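Local coordinates for Glp_546_48378_50642 (Giardia intestinalis, PDB 2QVW), which cleaves double-stranded RNA in the RNA interference pathway, releasing siRNAs of 21 to 23 base pairs that direct destruction of homologous RNAs, at residues 352-358 / 540-546; 347-351 / 652-657; 506-511 / 534-539; 422-426 / 571-575; 471-476 / 492-496. All blocks are in the same frame, centred on the assembly; numbering follows the deposited sequence.

Contact 1 (352-358 / 540-546); sequences RLLCLFP and WLGSPGF. With MN (manganese (II) ion), chain O.
This is a buried helix-to-turn contact, in which the last turn of helix 330-356, part of the first RNase III domain, meets the chain passing from helix 528-542 into strand 545-547. Residues 352-356 are helical; Phe-357 (phi/psi -135/68) is the first to leave that conformation. The other segment curves round this end, with CA atoms 4.7 Å apart for Cys-355 and Gly-545 and 3.7 Å for Pro-358 and Phe-546. Arg-352 (chi1 m, chi2 m, chi3 p) folds so that NH1 donates to Trp-540 O (2.8 Å) and Ser-543 O (3.2 Å). Its CB lies over the six-membered ring of Trp-540, 3.5 Å from the centroid, while Leu-353 CD2 and Leu-356 CD2 reach the indole edge at CZ3 (4.1 Å) and CE3 (3.9 Å) of Trp-540. Further along, Cys-355 SG rests 3.6 Å from Gly-545 CA, and Leu-354 CD2 makes a CH-pi contact with the Phe-546 ring (4.1 Å to the centroid). The modelled manganese lies 2.3 Å from Pro-358 N, with Asp-359 N also at the site. The guanidinium thus satisfies the carbonyls of Trp-540 and Ser-543, a partly exposed charge tying the two segments beside apolar packing.

Contact 2 (347-351 / 652-657); sequences FIVTA and LLGDAF. With MN (manganese (II) ion), chain G.
In this buried contact two helical segments run almost antiparallel, their axes 9.0 Å apart at a signed crossing angle of -165°, joining helix 330-356 of one RNase III domain to helix 648-669 of the other. CA atoms pair Thr-350 with Leu-653 (6.5 Å) and Phe-347 with Ala-656 (4.9 Å). Leu-652 (t, p) comes first, its CG 3.8 Å from Thr-350 CG2. Leu-653 (t, p) follows, sending CD1 to Ala-351 CB and to Phe-347 CE1, each at 4.0 Å. The side chain of Asp-655 is out of reach of residues 347-351; its OD1 binds manganese at 2.6 Å, a site shared with Glu-686. Ala-656 then points toward the partner helix, its CB 4.0 Å from Phe-347 CA and 3.8 Å from Thr-350 OG1, a hydroxyl hydrogen-bonded to Gly-346 O of its own helix. Last, Phe-657 turns its ring edge to the face of Phe-347 in a T-shaped pair, both chi1 t, centroids 5.6 Å apart and planes at 72°. Such pairing of two RNase III domains within one chain is the intramolecular pseudo-dimer of Dicer. No hydrogen bond crosses between these segments, so shape and apolar burial hold them together while the metal-binding carboxylate lies outside the contact.

Contact 3 (506-511 / 534-539); sequences WYRLGI and HLARGL
Trp-506 (chi1 m) offers an indole face to Leu-539, whose CD2 stands 3.5 Å from the centroid of the five-membered ring. The helical segments 506-511 and 534-539 cross almost at right angles (92°) with axes 6.9 Å apart, and the CA atoms of Gly-510 and His-534 come within 4.0 Å, those of Tyr-507 and Leu-535 within 4.8 Å. Two glycines permit this: a CB on Gly-538 would run into Trp-506 O, and one on Gly-510 would point into the His-534 backbone. Leu-535 (m, t) brings CD2 to 3.8 Å from Trp-506 CB and 3.7 Å from Tyr-507 CB. His-534 (chi1 m) packs its CB 3.7 Å from Tyr-507 CD1 and presents its ring face to Ile-511 CG1, 4.0 Å from the centroid. A weak hydrogen bond, His-534 ND1 to Gly-510 O at 3.5 Å, is the one direct polar link between the segments. Arg-537 instead takes its guanidinium to Met-434 O. Helix 486-497 covers another side of this layer through Leu-495 and Phe-491, which touch Leu-539. Backbones brought together over paired glycines, with larger residues ringing them, mark a close glycine-mediated helix crossing, here between helices 500-516 and 528-542.

Contact 4 (422-426 / 571-575); sequences IYGCE and RSVQC
This surface helix-to-loop contact joins the start of helix 421-433, which packs on Ile-348 of helix 330-356, to the irregular chain between strand 562-564 and helix 591-602. Tyr-423 and Arg-571, which contribute most of the buried area, interdigitate across a gap whose nearest CA atoms, those of Tyr-423 and Cys-575, are 8.7 Å apart. The loop is extended at Arg-571, bends at Ser-572 (phi/psi -54/-32) and is extended again at Val-573 and Gln-574. Tyr-423 (chi1 -92°) spans the gap and donates from OH to Val-573 O at 2.7 Å, while its CE2 lies 4.1 Å from Cys-575 CB. Arg-571 holds a stretched side chain (m, t, t) back toward the helix. Its guanidinium lies over the Tyr-423 ring, but with CZ 5.1 Å from the centroid the cation-pi attraction is weak at most. Ile-422 CG2 packs on a guanidinium face, and NE forms a salt bridge with Glu-737. Closing the contact, Arg-571 NH1 donates to Glu-426 OE1 at 2.9 Å, a salt bridge with an N-H...O angle of 158°.

Contact 5 (471-476 / 492-496); sequences VDYACE and LERLR
Apolar packing accounts for the inner part of this partly buried contact, which lies between the end region of helix 464-473, with the turn after it, and helix 486-497. Val-471 (chi1 t) points at the partner helix and sets CG1 3.8 Å from Leu-495 CB. Leu-492 (m, t) also points across, its CD1 4.2 Å from Cys-475 CA and tight against the backbone, 3.0 Å from Ala-474 O. The nearest CA atoms, those of Cys-475 and Leu-492, are 6.3 Å apart. Met-532 of helix 528-542 touches Ala-474, Leu-492 and Leu-495, so these sequence neighbours form a local helical assembly on that helix, away from the metal-binding carboxylates.

The backbone hydrogen bonds within 471-476 are weak: Asp-472 O receives Cys-475 N at 2.7 Å and Glu-476 N at 2.5 Å, as the chain winds through a turn.

Polar contacts gather round Arg-496 at the outer side. With chi1 m and chi2 and chi3 both t, this side chain extends until NH2 donates to Asp-472 OD2 at 3.1 Å with an angle of 166°, a salt bridge. Cys-475 SG is also near, 3.2 Å from Arg-496 NH2, whereas Glu-476 OE1, at 4.5 Å from that nitrogen, is beyond salt-bridge range. Asp-472 and Arg-496 both touch a crystal neighbour. The chemistry is therefore layered, with aliphatic groups toward helix 528-542 and one ion pair at the exposed edge.

In the fold
Helix 330-356 carries contacts 1 and 2, whose centres lie 12 Å apart; Leu-354 joins them, its CD1 3.4 Å from Leu-652 CD2. Contact 2 lies nearest the second RNase III metal site, the Leu-652 side chain about 9 Å from a bound manganese and about 8 Å from the Glu-725 side chain. Contact 4 reaches the other flank of the helix, where Ile-348 CD1 is 3.8 Å from Glu-426 CG. Helix 528-542 serves contact 3 first and then contact 1, and Leu-539 CD1 meets Leu-495 CD2 of contact 5 at 3.4 Å. Contacts 2 and 5, centres 27 Å apart, do not touch. Contacts 1, 3, 4 and 5 nest inside the chain loop that contact 2 closes.

Contact 1 (352-358 / 540-546)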
# COMPACT_ATOMS: atom_id res chain seq x y z
N ARG A 352 -8.82 -23.02 3.94
CA ARG A 352 -7.76 -23.96 4.26
C ARG A 352 -8.05 -24.91 5.43
O ARG A 352 -7.56 -26.04 5.44
CB ARG A 352 -6.46 -23.21 4.50
CG ARG A 352 -5.83 -22.68 3.22
CD ARG A 352 -5.40 -23.82 2.32
NE ARG A 352 -6.44 -24.27 1.40
CZ ARG A 352 -6.49 -25.49 0.86
NH1 ARG A 352 -5.57 -26.39 1.15
NH2 ARG A 352 -7.45 -25.80 0.00
N LEU A 353 -8.84 -24.45 6.40
CA LEU A 353 -9.20 -25.29 7.55
C LEU A 353 -10.21 -26.36 7.12
O LEU A 353 -10.16 -27.50 7.59
CB LEU A 353 -9.80 -24.45 8.68
CG LEU A 353 -8.90 -23.71 9.67
CD1 LEU A 353 -9.72 -22.87 10.61
CD2 LEU A 353 -8.10 -24.70 10.47
N LEU A 354 -11.12 -25.97 6.24
CA LEU A 354 -12.14 -26.89 5.73
C LEU A 354 -11.44 -28.12 5.16
O LEU A 354 -11.83 -29.24 5.44
CB LEU A 354 -12.94 -26.21 4.61
CG LEU A 354 -14.43 -25.90 4.81
CD1 LEU A 354 -14.64 -25.14 6.09
CD2 LEU A 354 -14.96 -25.09 3.63
N CYS A 355 -10.39 -27.88 4.37
CA CYS A 355 -9.62 -28.95 3.76
C CYS A 355 -8.68 -29.64 4.74
O CYS A 355 -8.42 -30.83 4.62
CB CYS A 355 -8.80 -28.40 2.59
SG CYS A 355 -9.78 -27.95 1.16
N LEU A 356 -8.16 -28.90 5.71
CA LEU A 356 -7.25 -29.50 6.67
C LEU A 356 -7.98 -30.43 7.62
O LEU A 356 -7.41 -31.37 8.16
CB LEU A 356 -6.53 -28.41 7.46
CG LEU A 356 -5.51 -28.91 8.48
CD1 LEU A 356 -4.50 -29.84 7.80
CD2 LEU A 356 -4.81 -27.72 9.10
N PHE A 357 -9.26 -30.14 7.84
CA PHE A 357 -10.13 -30.93 8.71
C PHE A 357 -11.45 -31.13 7.96
O PHE A 357 -12.50 -30.59 8.35
CB PHE A 357 -10.39 -30.18 10.02
CG PHE A 357 -9.15 -29.84 10.78
CD1 PHE A 357 -8.43 -30.82 11.46
CD2 PHE A 357 -8.70 -28.52 10.86
CE1 PHE A 357 -7.30 -30.50 12.19
CE2 PHE A 357 -7.57 -28.19 11.59
CZ PHE A 357 -6.87 -29.18 12.26
N PRO A 358 -11.42 -31.92 6.86
CA PRO A 358 -12.57 -32.21 6.01
C PRO A 358 -13.73 -32.88 6.73
O PRO A 358 -14.86 -32.89 6.24
CB PRO A 358 -11.97 -33.11 4.94
CG PRO A 358 -10.95 -33.86 5.70
CD PRO A 358 -10.27 -32.76 6.47
N TRP A 540 -1.51 -27.74 4.95
CA TRP A 540 -2.31 -26.52 5.06
C TRP A 540 -2.78 -26.15 3.67
O TRP A 540 -3.98 -26.15 3.39
CB TRP A 540 -1.47 -25.40 5.68
CG TRP A 540 -2.13 -24.04 5.71
CD1 TRP A 540 -1.83 -22.98 4.91
CD2 TRP A 540 -3.20 -23.61 6.57
NE1 TRP A 540 -2.64 -21.91 5.21
CE2 TRP A 540 -3.49 -22.26 6.22
CE3 TRP A 540 -3.94 -24.22 7.60
CZ2 TRP A 540 -4.49 -21.51 6.86
CZ3 TRP A 540 -4.94 -23.47 8.24
CH2 TRP A 540 -5.20 -22.13 7.87
N LEU A 541 -1.83 -25.85 2.78
CA LEU A 541 -2.18 -25.46 1.42
C LEU A 541 -2.27 -26.62 0.45
O LEU A 541 -2.43 -26.42 -0.75
CB LEU A 541 -1.17 -24.45 0.88
CG LEU A 541 -0.05 -23.90 1.76
CD1 LEU A 541 1.10 -24.89 1.84
CD2 LEU A 541 0.44 -22.60 1.16
N GLY A 542 -2.18 -27.84 0.97
CA GLY A 542 -2.23 -29.00 0.10
C GLY A 542 -3.55 -29.75 0.03
O GLY A 542 -3.98 -30.12 -1.07
N SER A 543 -4.19 -29.98 1.17
CA SER A 543 -5.44 -30.72 1.20
C SER A 543 -6.43 -30.31 0.10
O SER A 543 -6.73 -29.13 -0.11
CB SER A 543 -6.08 -30.60 2.59
OG SER A 543 -5.23 -31.22 3.55
N PRO A 544 -6.93 -31.32 -0.64
CA PRO A 544 -7.88 -31.24 -1.75
C PRO A 544 -9.31 -30.76 -1.48
O PRO A 544 -9.80 -29.89 -2.20
CB PRO A 544 -7.85 -32.66 -2.32
CG PRO A 544 -7.63 -33.49 -1.10
CD PRO A 544 -6.56 -32.72 -0.38
N GLY A 545 -9.97 -31.34 -0.48
CA GLY A 545 -11.34 -30.93 -0.19
C GLY A 545 -11.90 -31.37 1.15
O GLY A 545 -11.16 -31.78 2.04
N PHE A 546 -13.22 -31.30 1.29
CA PHE A 546 -13.86 -31.66 2.54
C PHE A 546 -15.08 -32.54 2.34
O PHE A 546 -15.54 -32.72 1.21
CB PHE A 546 -14.25 -30.39 3.29
CG PHE A 546 -15.05 -29.43 2.44
CD1 PHE A 546 -16.44 -29.52 2.38
CD2 PHE A 546 -14.40 -28.46 1.66
CE1 PHE A 546 -17.17 -28.66 1.56
CE2 PHE A 546 -15.13 -27.60 0.84
CZ PHE A 546 -16.51 -27.71 0.78
MN MN O . -11.44 -33.45 8.63

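Contact 2 (347-351 / 652-657)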
# COMPACT_ATOMS: atom_id res chain seq x y z
N PHE A 347 -11.17 -15.35 5.19
CA PHE A 347 -11.55 -16.25 4.11
C PHE A 347 -10.52 -17.35 3.86
O PHE A 347 -10.89 -18.50 3.65
CB PHE A 347 -11.76 -15.47 2.81
CG PHE A 347 -11.84 -16.35 1.61
CD1 PHE A 347 -12.71 -17.42 1.58
CD2 PHE A 347 -11.01 -16.12 0.52
CE1 PHE A 347 -12.75 -18.27 0.48
CE2 PHE A 347 -11.04 -16.96 -0.59
CZ PHE A 347 -11.91 -18.03 -0.61
N ILE A 348 -9.25 -16.98 3.85
CA ILE A 348 -8.18 -17.95 3.63
C ILE A 348 -8.32 -19.05 4.67
O ILE A 348 -8.43 -20.23 4.34
CB ILE A 348 -6.78 -17.30 3.79
CG1 ILE A 348 -6.60 -16.14 2.79
CG2 ILE A 348 -5.69 -18.36 3.61
CD1 ILE A 348 -6.41 -16.58 1.35
N VAL A 349 -8.30 -18.64 5.93
CA VAL A 349 -8.40 -19.56 7.04
C VAL A 349 -9.60 -20.49 6.94
O VAL A 349 -9.46 -21.69 7.15
CB VAL A 349 -8.46 -18.80 8.38
CG1 VAL A 349 -8.59 -19.78 9.55
CG2 VAL A 349 -7.19 -17.98 8.55
N THR A 350 -10.76 -19.94 6.64
CA THR A 350 -11.98 -20.73 6.51
C THR A 350 -11.81 -21.81 5.44
O THR A 350 -12.19 -22.97 5.64
CB THR A 350 -13.16 -19.87 6.12
OG1 THR A 350 -13.36 -18.84 7.09
CG2 THR A 350 -14.42 -20.73 6.02
N ALA A 351 -11.25 -21.41 4.31
CA ALA A 351 -11.03 -22.33 3.20
C ALA A 351 -10.03 -23.42 3.54
O ALA A 351 -10.34 -24.60 3.43
CB ALA A 351 -10.56 -21.55 1.98
N LEU A 652 -20.78 -21.88 4.99
CA LEU A 652 -19.67 -21.39 5.78
C LEU A 652 -18.67 -20.69 4.90
O LEU A 652 -18.22 -19.58 5.19
CB LEU A 652 -18.97 -22.54 6.49
CG LEU A 652 -17.74 -22.12 7.28
CD1 LEU A 652 -18.14 -21.23 8.42
CD2 LEU A 652 -17.02 -23.34 7.80
N LEU A 653 -18.33 -21.34 3.80
CA LEU A 653 -17.37 -20.78 2.86
C LEU A 653 -17.92 -19.53 2.17
O LEU A 653 -17.23 -18.53 2.03
CB LEU A 653 -17.00 -21.82 1.81
CG LEU A 653 -15.79 -21.47 0.95
CD1 LEU A 653 -14.52 -21.67 1.75
CD2 LEU A 653 -15.77 -22.36 -0.25
N GLY A 654 -19.17 -19.61 1.72
CA GLY A 654 -19.75 -18.48 1.05
C GLY A 654 -19.74 -17.26 1.94
O GLY A 654 -19.35 -16.17 1.53
N ASP A 655 -20.17 -17.45 3.18
CA ASP A 655 -20.21 -16.34 4.11
C ASP A 655 -18.87 -15.62 4.09
O ASP A 655 -18.80 -14.41 3.85
CB ASP A 655 -20.53 -16.84 5.51
CG ASP A 655 -21.10 -15.76 6.40
OD1 ASP A 655 -20.45 -14.70 6.54
OD2 ASP A 655 -22.21 -15.96 6.96
N ALA A 656 -17.81 -16.38 4.31
CA ALA A 656 -16.44 -15.86 4.35
C ALA A 656 -16.05 -15.08 3.09
O ALA A 656 -15.64 -13.92 3.16
CB ALA A 656 -15.47 -16.99 4.58
N PHE A 657 -16.17 -15.73 1.93
CA PHE A 657 -15.82 -15.13 0.66
C PHE A 657 -16.59 -13.85 0.41
O PHE A 657 -16.03 -12.86 -0.03
CB PHE A 657 -16.12 -16.07 -0.49
CG PHE A 657 -15.84 -15.47 -1.83
CD1 PHE A 657 -14.52 -15.33 -2.28
CD2 PHE A 657 -16.87 -15.03 -2.65
CE1 PHE A 657 -14.24 -14.77 -3.52
CE2 PHE A 657 -16.60 -14.47 -3.90
CZ PHE A 657 -15.28 -14.34 -4.33
MN MN G . -21.58 -12.76 5.26

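Contact 3 (506-511 / 534-539)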
# COMPACT_ATOMS: atom_id res chain seq x y z
N TRP A 506 3.75 -34.50 1.42
CA TRP A 506 3.40 -33.30 2.18
C TRP A 506 4.68 -32.63 2.65
O TRP A 506 4.78 -31.41 2.72
CB TRP A 506 2.58 -33.68 3.41
CG TRP A 506 1.26 -34.27 3.07
CD1 TRP A 506 0.73 -35.41 3.57
CD2 TRP A 506 0.33 -33.76 2.12
NE1 TRP A 506 -0.48 -35.66 2.98
CE2 TRP A 506 -0.75 -34.66 2.09
CE3 TRP A 506 0.30 -32.64 1.29
CZ2 TRP A 506 -1.86 -34.47 1.25
CZ3 TRP A 506 -0.80 -32.45 0.46
CH2 TRP A 506 -1.87 -33.36 0.45
N TYR A 507 5.67 -33.46 2.98
CA TYR A 507 6.94 -32.95 3.43
C TYR A 507 7.66 -32.26 2.28
O TYR A 507 7.93 -31.06 2.35
CB TYR A 507 7.81 -34.09 3.95
CG TYR A 507 9.12 -33.60 4.49
CD1 TYR A 507 9.18 -32.97 5.74
CD2 TYR A 507 10.29 -33.76 3.76
CE1 TYR A 507 10.40 -32.52 6.24
CE2 TYR A 507 11.51 -33.30 4.25
CZ TYR A 507 11.56 -32.69 5.49
OH TYR A 507 12.76 -32.25 5.99
N ARG A 508 7.97 -33.02 1.23
CA ARG A 508 8.67 -32.46 0.07
C ARG A 508 7.98 -31.20 -0.44
O ARG A 508 8.59 -30.38 -1.13
CB ARG A 508 8.79 -33.50 -1.06
CG ARG A 508 9.97 -34.46 -0.90
CD ARG A 508 10.31 -35.26 -2.17
NE ARG A 508 9.30 -36.27 -2.51
CZ ARG A 508 8.17 -36.03 -3.18
NH1 ARG A 508 7.88 -34.80 -3.61
NH2 ARG A 508 7.32 -37.02 -3.43
N LEU A 509 6.71 -31.04 -0.08
CA LEU A 509 5.97 -29.86 -0.49
C LEU A 509 6.19 -28.77 0.55
O LEU A 509 6.41 -27.61 0.20
CB LEU A 509 4.48 -30.18 -0.62
CG LEU A 509 3.54 -28.97 -0.80
CD1 LEU A 509 3.98 -28.16 -2.02
CD2 LEU A 509 2.09 -29.43 -0.96
N GLY A 510 6.13 -29.14 1.82
CA GLY A 510 6.33 -28.16 2.87
C GLY A 510 7.74 -27.62 2.80
O GLY A 510 7.98 -26.43 2.96
N ILE A 511 8.67 -28.51 2.56
CA ILE A 511 10.06 -28.14 2.47
C ILE A 511 10.24 -27.29 1.21
O ILE A 511 11.17 -26.50 1.12
CB ILE A 511 10.96 -29.39 2.38
CG1 ILE A 511 12.24 -29.19 3.20
CG2 ILE A 511 11.29 -29.71 0.94
CD1 ILE A 511 13.00 -27.91 2.91
N HIS A 534 6.98 -28.62 8.22
CA HIS A 534 6.96 -28.76 6.77
C HIS A 534 5.77 -29.55 6.30
O HIS A 534 5.33 -29.40 5.16
CB HIS A 534 8.24 -29.43 6.27
CG HIS A 534 9.46 -28.59 6.45
ND1 HIS A 534 9.59 -27.34 5.88
CD2 HIS A 534 10.62 -28.82 7.12
CE1 HIS A 534 10.77 -26.84 6.19
NE2 HIS A 534 11.41 -27.71 6.95
N LEU A 535 5.26 -30.42 7.16
CA LEU A 535 4.09 -31.20 6.81
C LEU A 535 2.91 -30.25 6.96
O LEU A 535 2.08 -30.12 6.06
CB LEU A 535 3.92 -32.38 7.77
CG LEU A 535 4.97 -33.48 7.73
CD1 LEU A 535 4.62 -34.51 8.75
CD2 LEU A 535 5.04 -34.10 6.34
N ALA A 536 2.87 -29.58 8.11
CA ALA A 536 1.81 -28.63 8.42
C ALA A 536 1.58 -27.70 7.24
O ALA A 536 0.48 -27.65 6.70
CB ALA A 536 2.19 -27.82 9.65
N ARG A 537 2.62 -26.98 6.84
CA ARG A 537 2.53 -26.06 5.71
C ARG A 537 1.90 -26.80 4.53
O ARG A 537 0.81 -26.46 4.08
CB ARG A 537 3.93 -25.57 5.32
CG ARG A 537 4.72 -24.91 6.45
CD ARG A 537 4.55 -23.40 6.47
NE ARG A 537 5.36 -22.76 7.51
CZ ARG A 537 6.68 -22.88 7.63
NH1 ARG A 537 7.35 -23.64 6.77
NH2 ARG A 537 7.32 -22.24 8.59
N GLY A 538 2.61 -27.83 4.07
CA GLY A 538 2.15 -28.65 2.96
C GLY A 538 0.71 -29.13 3.08
O GLY A 538 -0.03 -29.09 2.12
N LEU A 539 0.32 -29.60 4.25
CA LEU A 539 -1.05 -30.06 4.44
C LEU A 539 -2.01 -28.89 4.49
O LEU A 539 -3.19 -29.02 4.14
CB LEU A 539 -1.18 -30.85 5.74
CG LEU A 539 -0.94 -32.34 5.60
CD1 LEU A 539 -0.88 -32.98 6.97
CD2 LEU A 539 -2.06 -32.94 4.76

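Contact 4 (422-426 / 571-575)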
# COMPACT_ATOMS: atom_id res chain seq x y z
N ILE A 422 -3.33 -12.17 -3.37
CA ILE A 422 -3.73 -13.32 -2.57
C ILE A 422 -2.61 -14.36 -2.49
O ILE A 422 -2.39 -14.97 -1.44
CB ILE A 422 -5.03 -13.97 -3.13
CG1 ILE A 422 -5.53 -15.04 -2.16
CG2 ILE A 422 -4.80 -14.55 -4.52
CD1 ILE A 422 -6.89 -15.56 -2.49
N TYR A 423 -1.91 -14.56 -3.60
CA TYR A 423 -0.79 -15.48 -3.64
C TYR A 423 0.23 -15.04 -2.58
O TYR A 423 0.96 -15.87 -2.03
CB TYR A 423 -0.14 -15.45 -5.02
CG TYR A 423 -0.69 -16.47 -5.99
CD1 TYR A 423 -1.01 -16.11 -7.30
CD2 TYR A 423 -0.84 -17.81 -5.62
CE1 TYR A 423 -1.46 -17.05 -8.22
CE2 TYR A 423 -1.29 -18.75 -6.53
CZ TYR A 423 -1.60 -18.37 -7.83
OH TYR A 423 -2.02 -19.29 -8.75
N GLY A 424 0.26 -13.74 -2.32
CA GLY A 424 1.17 -13.21 -1.33
C GLY A 424 0.66 -13.42 0.08
O GLY A 424 1.39 -13.92 0.94
N CYS A 425 -0.58 -13.03 0.35
CA CYS A 425 -1.17 -13.20 1.68
C CYS A 425 -1.05 -14.65 2.10
O CYS A 425 -0.66 -14.96 3.22
CB CYS A 425 -2.65 -12.82 1.66
SG CYS A 425 -3.01 -11.36 0.71
N GLU A 426 -1.38 -15.54 1.17
CA GLU A 426 -1.34 -16.98 1.39
C GLU A 426 0.05 -17.42 1.85
O GLU A 426 0.18 -18.20 2.80
CB GLU A 426 -1.72 -17.72 0.12
CG GLU A 426 -3.13 -17.41 -0.37
CD GLU A 426 -3.48 -18.12 -1.67
OE1 GLU A 426 -2.84 -17.83 -2.70
OE2 GLU A 426 -4.39 -18.97 -1.65
N ARG A 571 -7.21 -19.11 -11.44
CA ARG A 571 -6.57 -17.81 -11.40
C ARG A 571 -5.72 -17.61 -12.65
O ARG A 571 -5.03 -18.53 -13.09
CB ARG A 571 -5.71 -17.69 -10.14
CG ARG A 571 -6.52 -17.76 -8.86
CD ARG A 571 -5.66 -17.64 -7.63
NE ARG A 571 -6.43 -17.80 -6.41
CZ ARG A 571 -5.91 -17.82 -5.19
NH1 ARG A 571 -4.60 -17.67 -5.03
NH2 ARG A 571 -6.70 -17.98 -4.14
N SER A 572 -5.79 -16.41 -13.21
CA SER A 572 -5.05 -16.07 -14.42
C SER A 572 -3.55 -16.34 -14.31
O SER A 572 -2.91 -16.67 -15.30
CB SER A 572 -5.28 -14.61 -14.80
OG SER A 572 -4.94 -13.74 -13.74
N VAL A 573 -2.99 -16.20 -13.12
CA VAL A 573 -1.56 -16.45 -12.94
C VAL A 573 -1.41 -17.75 -12.17
O VAL A 573 -2.02 -17.92 -11.11
CB VAL A 573 -0.87 -15.33 -12.13
CG1 VAL A 573 0.64 -15.45 -12.29
CG2 VAL A 573 -1.37 -13.97 -12.57
N GLN A 574 -0.59 -18.66 -12.68
CA GLN A 574 -0.39 -19.94 -12.01
C GLN A 574 0.96 -20.05 -11.32
O GLN A 574 1.93 -19.40 -11.70
CB GLN A 574 -0.55 -21.09 -13.00
CG GLN A 574 -1.97 -21.33 -13.46
CD GLN A 574 -2.94 -21.42 -12.31
OE1 GLN A 574 -3.41 -20.40 -11.81
NE2 GLN A 574 -3.24 -22.64 -11.88
N CYS A 575 1.01 -20.91 -10.31
CA CYS A 575 2.22 -21.13 -9.53
C CYS A 575 2.49 -22.64 -9.42
O CYS A 575 2.37 -23.22 -8.34
CB CYS A 575 2.04 -20.52 -8.15
SG CYS A 575 3.47 -20.62 -7.10

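Contact 5 (471-476 / 492-496)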
# COMPACT_ATOMS: atom_id res chain seq x y z
N VAL A 471 5.62 -38.87 14.03
CA VAL A 471 4.35 -38.25 14.38
C VAL A 471 3.91 -38.62 15.77
O VAL A 471 3.32 -37.80 16.47
CB VAL A 471 3.23 -38.69 13.44
CG1 VAL A 471 1.93 -38.02 13.85
CG2 VAL A 471 3.57 -38.33 12.02
N ASP A 472 4.17 -39.86 16.16
CA ASP A 472 3.79 -40.34 17.48
C ASP A 472 4.61 -39.69 18.57
O ASP A 472 4.08 -39.29 19.60
CB ASP A 472 3.92 -41.87 17.55
CG ASP A 472 2.87 -42.60 16.72
OD1 ASP A 472 3.05 -42.69 15.48
OD2 ASP A 472 1.86 -43.06 17.30
N TYR A 473 5.92 -39.58 18.35
CA TYR A 473 6.79 -38.95 19.34
C TYR A 473 6.49 -37.48 19.34
O TYR A 473 6.79 -36.78 20.31
CB TYR A 473 8.26 -39.15 18.99
CG TYR A 473 9.20 -38.45 19.94
CD1 TYR A 473 9.62 -39.06 21.11
CD2 TYR A 473 9.67 -37.18 19.66
CE1 TYR A 473 10.49 -38.42 21.98
CE2 TYR A 473 10.54 -36.53 20.52
CZ TYR A 473 10.95 -37.15 21.67
OH TYR A 473 11.81 -36.52 22.52
N ALA A 474 5.92 -37.00 18.24
CA ALA A 474 5.52 -35.60 18.13
C ALA A 474 4.08 -35.58 18.61
O ALA A 474 3.49 -34.53 18.84
CB ALA A 474 5.60 -35.14 16.68
N CYS A 475 3.53 -36.78 18.78
CA CYS A 475 2.16 -36.94 19.23
C CYS A 475 2.16 -37.08 20.73
O CYS A 475 1.20 -36.68 21.38
CB CYS A 475 1.53 -38.18 18.61
SG CYS A 475 -0.26 -38.09 18.50
N GLU A 476 3.23 -37.62 21.27
CA GLU A 476 3.31 -37.81 22.71
C GLU A 476 4.31 -36.86 23.37
O GLU A 476 4.74 -37.09 24.49
CB GLU A 476 3.66 -39.28 23.04
CG GLU A 476 2.97 -40.36 22.13
CD GLU A 476 1.44 -40.43 22.27
OE1 GLU A 476 0.75 -39.42 22.04
OE2 GLU A 476 0.92 -41.53 22.58
N LEU A 492 -2.04 -32.63 14.76
CA LEU A 492 -1.41 -33.94 14.95
C LEU A 492 -2.42 -35.06 14.85
O LEU A 492 -2.13 -36.11 14.31
CB LEU A 492 -0.71 -34.00 16.30
CG LEU A 492 0.38 -32.95 16.54
CD1 LEU A 492 0.98 -33.16 17.92
CD2 LEU A 492 1.45 -33.06 15.46
N GLU A 493 -3.62 -34.82 15.36
CA GLU A 493 -4.66 -35.83 15.29
C GLU A 493 -4.92 -36.17 13.82
O GLU A 493 -5.00 -37.34 13.46
CB GLU A 493 -5.95 -35.33 15.93
CG GLU A 493 -6.86 -36.46 16.42
CD GLU A 493 -7.09 -37.56 15.37
OE1 GLU A 493 -7.63 -37.25 14.28
OE2 GLU A 493 -6.73 -38.73 15.63
N ARG A 494 -5.06 -35.16 12.98
CA ARG A 494 -5.30 -35.40 11.57
C ARG A 494 -4.25 -36.33 10.99
O ARG A 494 -4.58 -37.31 10.32
CB ARG A 494 -5.29 -34.08 10.79
CG ARG A 494 -5.55 -34.26 9.30
CD ARG A 494 -6.95 -34.78 9.05
NE ARG A 494 -7.03 -35.70 7.92
CZ ARG A 494 -6.72 -35.40 6.67
NH1 ARG A 494 -6.31 -34.18 6.36
NH2 ARG A 494 -6.83 -36.31 5.71
N LEU A 495 -2.99 -36.03 11.26
CA LEU A 495 -1.89 -36.85 10.76
C LEU A 495 -2.13 -38.32 11.03
O LEU A 495 -1.75 -39.17 10.23
CB LEU A 495 -0.57 -36.43 11.40
CG LEU A 495 0.01 -35.07 10.99
CD1 LEU A 495 1.37 -34.88 11.65
CD2 LEU A 495 0.15 -34.99 9.49
N ARG A 496 -2.73 -38.63 12.17
CA ARG A 496 -3.01 -40.02 12.50
C ARG A 496 -3.88 -40.63 11.43
O ARG A 496 -3.73 -41.79 11.08
CB ARG A 496 -3.74 -40.13 13.85
CG ARG A 496 -2.89 -39.78 15.04
CD ARG A 496 -3.52 -40.31 16.32
NE ARG A 496 -2.51 -40.49 17.35
CZ ARG A 496 -1.39 -41.20 17.18
NH1 ARG A 496 -1.15 -41.79 16.02
NH2 ARG A 496 -0.51 -41.31 18.17